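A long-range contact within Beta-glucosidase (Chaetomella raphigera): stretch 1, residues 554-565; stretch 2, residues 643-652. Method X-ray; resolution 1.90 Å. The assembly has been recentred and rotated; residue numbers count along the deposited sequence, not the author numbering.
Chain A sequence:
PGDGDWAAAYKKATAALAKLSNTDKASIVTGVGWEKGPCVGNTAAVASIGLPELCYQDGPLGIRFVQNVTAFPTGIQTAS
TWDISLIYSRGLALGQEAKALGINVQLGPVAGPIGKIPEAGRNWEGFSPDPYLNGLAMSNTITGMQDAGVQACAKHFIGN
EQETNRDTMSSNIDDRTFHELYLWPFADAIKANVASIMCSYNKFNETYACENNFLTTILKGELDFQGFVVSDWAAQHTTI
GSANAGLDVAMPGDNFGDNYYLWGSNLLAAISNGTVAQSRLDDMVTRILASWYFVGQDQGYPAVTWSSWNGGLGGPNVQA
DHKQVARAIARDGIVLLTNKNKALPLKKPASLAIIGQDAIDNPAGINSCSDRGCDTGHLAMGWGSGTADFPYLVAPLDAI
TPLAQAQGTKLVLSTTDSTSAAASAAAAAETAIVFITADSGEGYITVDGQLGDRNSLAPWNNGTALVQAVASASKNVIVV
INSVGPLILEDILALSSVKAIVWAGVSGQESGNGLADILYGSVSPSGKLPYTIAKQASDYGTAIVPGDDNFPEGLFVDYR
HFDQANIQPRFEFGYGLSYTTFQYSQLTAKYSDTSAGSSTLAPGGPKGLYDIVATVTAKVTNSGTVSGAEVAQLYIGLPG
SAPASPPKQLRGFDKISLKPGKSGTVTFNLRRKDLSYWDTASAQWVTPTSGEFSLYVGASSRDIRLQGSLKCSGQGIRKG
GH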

ATOM      1  N   GLY A 554       2.632 -20.508   5.154  1.00 13.99           N
ATOM      2  CA  GLY A 554       3.798 -20.355   4.325  1.00 14.38           C
ATOM      3  C   GLY A 554       3.491 -19.476   3.127  1.00 13.61           C
ATOM      4  O   GLY A 554       2.902 -18.398   3.228  1.00 12.91           O
ATOM      5  N   LEU A 555       3.847 -19.970   1.957  1.00 14.47           N
ATOM      6  CA  LEU A 555       3.693 -19.244   0.738  1.00 15.52           C
ATOM      7  C   LEU A 555       2.255 -18.976   0.320  1.00 15.91           C
ATOM      8  O   LEU A 555       2.036 -18.211  -0.633  1.00 15.48           O
ATOM      9  CB  LEU A 555       4.372 -20.062  -0.395  1.00 17.28           C
ATOM     10  CG  LEU A 555       5.886 -20.250  -0.270  1.00 16.88           C
ATOM     11  CD1 LEU A 555       6.396 -21.357  -1.143  1.00 18.77           C
ATOM     12  CD2 LEU A 555       6.591 -18.958  -0.589  1.00 15.95           C
ATOM     13  N   PHE A 556       1.301 -19.669   0.944  1.00 16.20           N
ATOM     14  CA  PHE A 556      -0.042 -19.797   0.431  1.00 16.40           C
ATOM     15  C   PHE A 556      -0.968 -18.803   1.161  1.00 15.57           C
ATOM     16  O   PHE A 556      -1.621 -19.133   2.115  1.00 14.45           O
ATOM     17  CB  PHE A 556      -0.512 -21.274   0.569  1.00 17.96           C
ATOM     18  CG  PHE A 556       0.347 -22.250  -0.224  1.00 18.32           C
ATOM     19  CD1 PHE A 556       0.126 -22.445  -1.547  1.00 16.97           C
ATOM     20  CD2 PHE A 556       1.395 -22.941   0.388  1.00 19.36           C
ATOM     21  CE1 PHE A 556       0.912 -23.326  -2.259  1.00 18.68           C
ATOM     22  CE2 PHE A 556       2.216 -23.794  -0.325  1.00 20.41           C
ATOM     23  CZ  PHE A 556       1.981 -23.988  -1.661  1.00 19.83           C
ATOM     24  N   VAL A 557      -0.968 -17.580   0.655  1.00 13.91           N
ATOM     25  CA  VAL A 557      -1.658 -16.459   1.232  1.00 13.92           C
ATOM     26  C   VAL A 557      -2.551 -15.864   0.137  1.00 13.69           C
ATOM     27  O   VAL A 557      -2.201 -15.886  -1.040  1.00 13.35           O
ATOM     28  CB  VAL A 557      -0.593 -15.497   1.708  1.00 15.97           C
ATOM     29  CG1 VAL A 557      -1.050 -14.105   1.744  1.00 17.73           C
ATOM     30  CG2 VAL A 557      -0.065 -15.940   3.067  1.00 15.35           C
ATOM     31  N   ASP A 558      -3.724 -15.401   0.527  1.00 12.98           N
ATOM     32  CA  ASP A 558      -4.718 -14.925  -0.381  1.00 12.72           C
ATOM     33  C   ASP A 558      -4.978 -15.966  -1.511  1.00 12.51           C
ATOM     34  O   ASP A 558      -5.125 -17.161  -1.228  1.00 12.60           O
ATOM     35  CB  ASP A 558      -4.396 -13.483  -0.888  1.00 12.01           C
ATOM     36  CG  ASP A 558      -5.618 -12.770  -1.464  1.00 11.62           C
ATOM     37  OD1 ASP A 558      -6.461 -12.123  -0.744  1.00 12.91           O
ATOM     38  OD2 ASP A 558      -5.720 -12.870  -2.692  1.00 11.50           O
ATOM     39  N   TYR A 559      -5.016 -15.535  -2.764  1.00 12.33           N
ATOM     40  CA  TYR A 559      -5.429 -16.423  -3.874  1.00 12.85           C
ATOM     41  C   TYR A 559      -4.564 -17.659  -4.053  1.00 14.91           C
ATOM     42  O   TYR A 559      -5.032 -18.665  -4.575  1.00 12.88           O
ATOM     43  CB  TYR A 559      -5.547 -15.671  -5.219  1.00 12.57           C
ATOM     44  CG  TYR A 559      -4.226 -15.195  -5.827  1.00 12.51           C
ATOM     45  CD1 TYR A 559      -3.634 -15.888  -6.845  1.00 12.46           C
ATOM     46  CD2 TYR A 559      -3.592 -14.032  -5.358  1.00 12.20           C
ATOM     47  CE1 TYR A 559      -2.430 -15.504  -7.401  1.00 12.31           C
ATOM     48  CE2 TYR A 559      -2.447 -13.601  -5.965  1.00 11.23           C
ATOM     49  CZ  TYR A 559      -1.830 -14.361  -6.949  1.00 12.08           C
ATOM     50  OH  TYR A 559      -0.630 -13.945  -7.501  1.00 10.76           O
ATOM     51  N   ARG A 560      -3.288 -17.562  -3.685  1.00 16.05           N
ATOM     52  CA  ARG A 560      -2.387 -18.720  -3.689  1.00 14.99           C
ATOM     53  C   ARG A 560      -2.967 -19.873  -2.855  1.00 14.37           C
ATOM     54  O   ARG A 560      -2.888 -21.029  -3.263  1.00 13.27           O
ATOM     55  CB  ARG A 560      -1.027 -18.309  -3.122  1.00 14.88           C
ATOM     56  CG  ARG A 560      -0.239 -17.314  -3.983  1.00 15.15           C
ATOM     57  CD  ARG A 560       0.880 -16.641  -3.143  1.00 15.27           C
ATOM     58  NE  ARG A 560       1.983 -16.175  -4.003  1.00 14.81           N
ATOM     59  CZ  ARG A 560       1.952 -15.078  -4.756  1.00 14.74           C
ATOM     60  NH1 ARG A 560       0.882 -14.310  -4.706  1.00 14.77           N
ATOM     61  NH2 ARG A 560       2.953 -14.802  -5.621  1.00 14.75           N
ATOM     62  N   HIS A 561      -3.554 -19.548  -1.713  1.00 14.15           N
ATOM     63  CA  HIS A 561      -4.263 -20.530  -0.893  1.00 15.14           C
ATOM     64  C   HIS A 561      -5.536 -21.052  -1.506  1.00 15.48           C
ATOM     65  O   HIS A 561      -5.757 -22.287  -1.555  1.00 16.55           O
ATOM     66  CB  HIS A 561      -4.529 -19.981   0.500  1.00 14.13           C
ATOM     67  CG  HIS A 561      -5.458 -20.808   1.322  1.00 14.98           C
ATOM     68  ND1 HIS A 561      -5.139 -22.055   1.819  1.00 15.92           N
ATOM     69  CD2 HIS A 561      -6.698 -20.524   1.780  1.00 15.07           C
ATOM     70  CE1 HIS A 561      -6.162 -22.515   2.522  1.00 15.25           C
ATOM     71  NE2 HIS A 561      -7.112 -21.598   2.523  1.00 15.92           N
ATOM     72  N   PHE A 562      -6.374 -20.150  -1.958  1.00 14.11           N
ATOM     73  CA  PHE A 562      -7.645 -20.566  -2.596  1.00 14.89           C
ATOM     74  C   PHE A 562      -7.312 -21.508  -3.749  1.00 15.65           C
ATOM     75  O   PHE A 562      -8.003 -22.565  -3.906  1.00 15.99           O
ATOM     76  CB  PHE A 562      -8.487 -19.380  -3.045  1.00 14.06           C
ATOM     77  CG  PHE A 562      -9.066 -18.587  -1.912  1.00 12.44           C
ATOM     78  CD1 PHE A 562     -10.378 -18.741  -1.548  1.00 12.84           C
ATOM     79  CD2 PHE A 562      -8.271 -17.673  -1.180  1.00 12.89           C
ATOM     80  CE1 PHE A 562     -10.927 -18.024  -0.527  1.00 11.56           C
ATOM     81  CE2 PHE A 562      -8.807 -16.989  -0.086  1.00 11.77           C
ATOM     82  CZ  PHE A 562     -10.147 -17.151   0.234  1.00 12.36           C
ATOM     83  N   ASP A 563      -6.287 -21.142  -4.541  1.00 14.16           N
ATOM     84  CA  ASP A 563      -5.923 -21.943  -5.698  1.00 16.32           C
ATOM     85  C   ASP A 563      -5.374 -23.324  -5.214  1.00 18.34           C
ATOM     86  O   ASP A 563      -5.814 -24.384  -5.681  1.00 18.35           O
ATOM     87  CB  ASP A 563      -4.867 -21.235  -6.585  1.00 16.18           C
ATOM     88  CG  ASP A 563      -5.374 -19.990  -7.231  1.00 16.23           C
ATOM     89  OD1 ASP A 563      -6.601 -19.745  -7.217  1.00 17.87           O
ATOM     90  OD2 ASP A 563      -4.542 -19.249  -7.855  1.00 16.56           O
ATOM     91  N   GLN A 564      -4.452 -23.326  -4.275  1.00 18.74           N
ATOM     92  CA  GLN A 564      -3.779 -24.595  -3.852  1.00 21.44           C
ATOM     93  C   GLN A 564      -4.751 -25.558  -3.159  1.00 21.97           C
ATOM     94  O   GLN A 564      -4.636 -26.765  -3.261  1.00 20.54           O
ATOM     95  CB  GLN A 564      -2.629 -24.308  -2.886  1.00 23.87           C
ATOM     96  CG  GLN A 564      -1.869 -25.558  -2.377  1.00 27.88           C
ATOM     97  CD  GLN A 564      -1.290 -26.426  -3.486  1.00 35.26           C
ATOM     98  OE1 GLN A 564      -1.199 -27.663  -3.352  1.00 50.10           O
ATOM     99  NE2 GLN A 564      -0.864 -25.801  -4.577  1.00 31.94           N
ATOM    100  N   ALA A 565      -5.693 -25.011  -2.447  1.00 18.00           N
ATOM    101  CA  ALA A 565      -6.634 -25.794  -1.709  1.00 20.55           C
ATOM    102  C   ALA A 565      -7.909 -26.034  -2.475  1.00 21.23           C
ATOM    103  O   ALA A 565      -8.811 -26.661  -1.943  1.00 23.02           O
ATOM    104  CB  ALA A 565      -6.946 -25.053  -0.417  1.00 19.76           C
TER
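Stretch 2 643-652: PASPPKQLRG

Stretch 2 crosses the short helix 559-564 first as an irregular, proline-rich segment and then, from Q649, as a β-strand. The strand axis and the helix axis make an angle of 125° between their N-to-C directions, so the two run more against each other than with each other, and they come no closer than 10.5 Å. The loop before the strand, chiefly P646, P647 and K648, covers most of the area on stretch 2, and the CA atoms of R560 and P646 lie 5.2 Å apart; Q649 and L650 of the strand make the direct hydrogen bonds.

R560 gives up the most surface. Its aliphatic part packs on proline, R560 CG lying 3.6 Å from P646 CB, while its long side chain carries the guanidinium on to the strand. There R560 NH2 donates a hydrogen bond of 2.9 Å to Q649 OE1, which meets the guanidinium at its edge, near its plane. R560 NH2 also donates to water 1, which in turn donates to L650 O, and R560 NH2 stands only 3.9 Å from R651 NH1, a pair of like charges.

P646, with phi -56° and psi 145°, is extended, a conformation natural to proline. Its compact ring also meets F556, whose CE1 lies 4.2 Å from P646 CG, an apolar contact that needs no polar partner.

D563 and P647 extend the contact, with D563 CB 3.9 Å from P647 CG. The carboxylate of D563 faces K648 in a long salt bridge, D563 OD2 to K648 NZ 3.9 Å. Two waters also bridge the pair: water 2 donates to D563 OD2 and accepts from K648 N, and water 3 joins D563 OD1, weakly, to K648 NZ.

Y559 reaches the start of the strand. A tyrosine combines a broad ring with a polar tip, and here L650 N donates to Y559 OH at 3.0 Å, fixing the backbone itself to the helix.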

ATOM      1  N   PRO A 643      10.394 -26.704  -6.218  1.00 21.54           N
ATOM      2  CA  PRO A 643       9.679 -27.187  -5.103  1.00 22.11           C
ATOM      3  C   PRO A 643       8.216 -26.801  -5.178  1.00 22.17           C
ATOM      4  O   PRO A 643       7.874 -25.978  -5.981  1.00 23.32           O
ATOM      5  CB  PRO A 643      10.413 -26.535  -3.902  1.00 22.67           C
ATOM      6  CG  PRO A 643      10.950 -25.281  -4.443  1.00 22.60           C
ATOM      7  CD  PRO A 643      11.374 -25.679  -5.824  1.00 24.39           C
ATOM      8  N   ALA A 644       7.368 -27.425  -4.375  1.00 21.56           N
ATOM      9  CA  ALA A 644       5.942 -27.179  -4.440  1.00 22.88           C
ATOM     10  C   ALA A 644       5.587 -25.712  -4.132  1.00 22.71           C
ATOM     11  O   ALA A 644       6.048 -25.092  -3.170  1.00 19.18           O
ATOM     12  CB  ALA A 644       5.214 -28.113  -3.538  1.00 25.02           C
ATOM     13  N   SER A 645       4.795 -25.134  -5.007  1.00 21.20           N
ATOM     14  CA  SER A 645       4.598 -23.674  -5.016  1.00 19.71           C
ATOM     15  C   SER A 645       3.119 -23.368  -5.315  1.00 20.01           C
ATOM     16  O   SER A 645       2.382 -24.268  -5.751  1.00 19.20           O
ATOM     17  CB  SER A 645       5.444 -23.050  -6.114  1.00 19.39           C
ATOM     18  OG  SER A 645       6.787 -23.438  -6.059  1.00 17.55           O
ATOM     19  N   PRO A 646       2.703 -22.111  -5.123  1.00 18.43           N
ATOM     20  CA  PRO A 646       1.339 -21.831  -5.604  1.00 18.50           C
ATOM     21  C   PRO A 646       1.231 -22.186  -7.071  1.00 17.73           C
ATOM     22  O   PRO A 646       2.216 -21.968  -7.869  1.00 17.75           O
ATOM     23  CB  PRO A 646       1.181 -20.338  -5.406  1.00 19.31           C
ATOM     24  CG  PRO A 646       2.244 -19.955  -4.375  1.00 18.48           C
ATOM     25  CD  PRO A 646       3.400 -20.882  -4.707  1.00 18.30           C
ATOM     26  N   PRO A 647       0.053 -22.679  -7.460  1.00 15.88           N
ATOM     27  CA  PRO A 647      -0.157 -23.032  -8.872  1.00 16.99           C
ATOM     28  C   PRO A 647       0.015 -21.892  -9.850  1.00 16.76           C
ATOM     29  O   PRO A 647       0.556 -22.125 -10.892  1.00 16.23           O
ATOM     30  CB  PRO A 647      -1.601 -23.539  -8.925  1.00 17.12           C
ATOM     31  CG  PRO A 647      -2.003 -23.770  -7.517  1.00 17.14           C
ATOM     32  CD  PRO A 647      -1.077 -23.050  -6.596  1.00 15.60           C
ATOM     33  N   LYS A 648      -0.342 -20.670  -9.435  1.00 16.14           N
ATOM     34  CA  LYS A 648      -0.313 -19.477 -10.283  1.00 17.66           C
ATOM     35  C   LYS A 648       0.257 -18.334  -9.417  1.00 15.85           C
ATOM     36  O   LYS A 648      -0.163 -18.109  -8.242  1.00 14.86           O
ATOM     37  CB  LYS A 648      -1.765 -19.052 -10.675  1.00 18.39           C
ATOM     38  CG  LYS A 648      -2.377 -19.709 -11.920  1.00 20.93           C
ATOM     39  CD  LYS A 648      -3.834 -19.287 -12.185  1.00 21.03           C
ATOM     40  CE  LYS A 648      -4.765 -19.933 -11.151  1.00 23.21           C
ATOM     41  NZ  LYS A 648      -6.229 -19.940 -11.334  1.00 24.60           N
ATOM     42  N   GLN A 649       1.183 -17.574  -9.974  1.00 14.28           N
ATOM     43  CA  GLN A 649       1.703 -16.385  -9.255  1.00 13.18           C
ATOM     44  C   GLN A 649       1.741 -15.231 -10.228  1.00 12.31           C
ATOM     45  O   GLN A 649       2.320 -15.359 -11.327  1.00 12.22           O
ATOM     46  CB  GLN A 649       3.121 -16.664  -8.830  1.00 14.80           C
ATOM     47  CG  GLN A 649       3.184 -17.642  -7.690  1.00 16.04           C
ATOM     48  CD  GLN A 649       4.547 -17.686  -7.086  1.00 16.93           C
ATOM     49  OE1 GLN A 649       4.840 -16.954  -6.153  1.00 19.82           O
ATOM     50  NE2 GLN A 649       5.398 -18.520  -7.615  1.00 19.11           N
ATOM     51  N   LEU A 650       1.162 -14.099  -9.842  1.00 11.66           N
ATOM     52  CA  LEU A 650       1.126 -12.949 -10.695  1.00  9.91           C
ATOM     53  C   LEU A 650       2.533 -12.541 -11.013  1.00  9.80           C
ATOM     54  O   LEU A 650       3.311 -12.382 -10.079  1.00  9.70           O
ATOM     55  CB  LEU A 650       0.444 -11.774  -9.989  1.00 10.42           C
ATOM     56  CG  LEU A 650       0.176 -10.580 -10.878  1.00 10.42           C
ATOM     57  CD1 LEU A 650      -0.860 -10.747 -11.963  1.00 10.40           C
ATOM     58  CD2 LEU A 650      -0.036  -9.269 -10.112  1.00 11.01           C
ATOM     59  N   ARG A 651       2.859 -12.415 -12.300  1.00 10.49           N
ATOM     60  CA  ARG A 651       4.166 -11.897 -12.729  1.00 11.62           C
ATOM     61  C   ARG A 651       4.125 -10.846 -13.818  1.00 11.21           C
ATOM     62  O   ARG A 651       5.185 -10.465 -14.402  1.00 11.77           O
ATOM     63  CB  ARG A 651       5.111 -13.070 -13.114  1.00 11.74           C
ATOM     64  CG  ARG A 651       5.410 -14.051 -12.002  1.00 13.11           C
ATOM     65  CD  ARG A 651       6.195 -13.448 -10.837  1.00 13.77           C
ATOM     66  NE  ARG A 651       6.844 -14.431  -9.996  1.00 14.55           N
ATOM     67  CZ  ARG A 651       6.729 -14.549  -8.680  1.00 14.58           C
ATOM     68  NH1 ARG A 651       5.946 -13.731  -7.962  1.00 16.47           N
ATOM     69  NH2 ARG A 651       7.397 -15.486  -8.071  1.00 13.35           N
ATOM     70  N   GLY A 652       2.946 -10.302 -14.073  1.00 10.87           N
ATOM     71  CA  GLY A 652       2.822  -9.230 -15.063  1.00 11.02           C
ATOM     72  C   GLY A 652       1.410  -8.676 -15.063  1.00 10.52           C
ATOM     73  O   GLY A 652       0.473  -9.391 -14.768  1.00  9.50           O
TER
HETATM   74  O   HOH W   1       2.924 -12.601  -7.331  1.00 12.58           O
HETATM   75  O   HOH W   2      -2.022 -19.751  -7.061  1.00 14.54           O
HETATM   76  O   HOH W   3      -7.548 -21.158  -9.438  1.00 24.33           O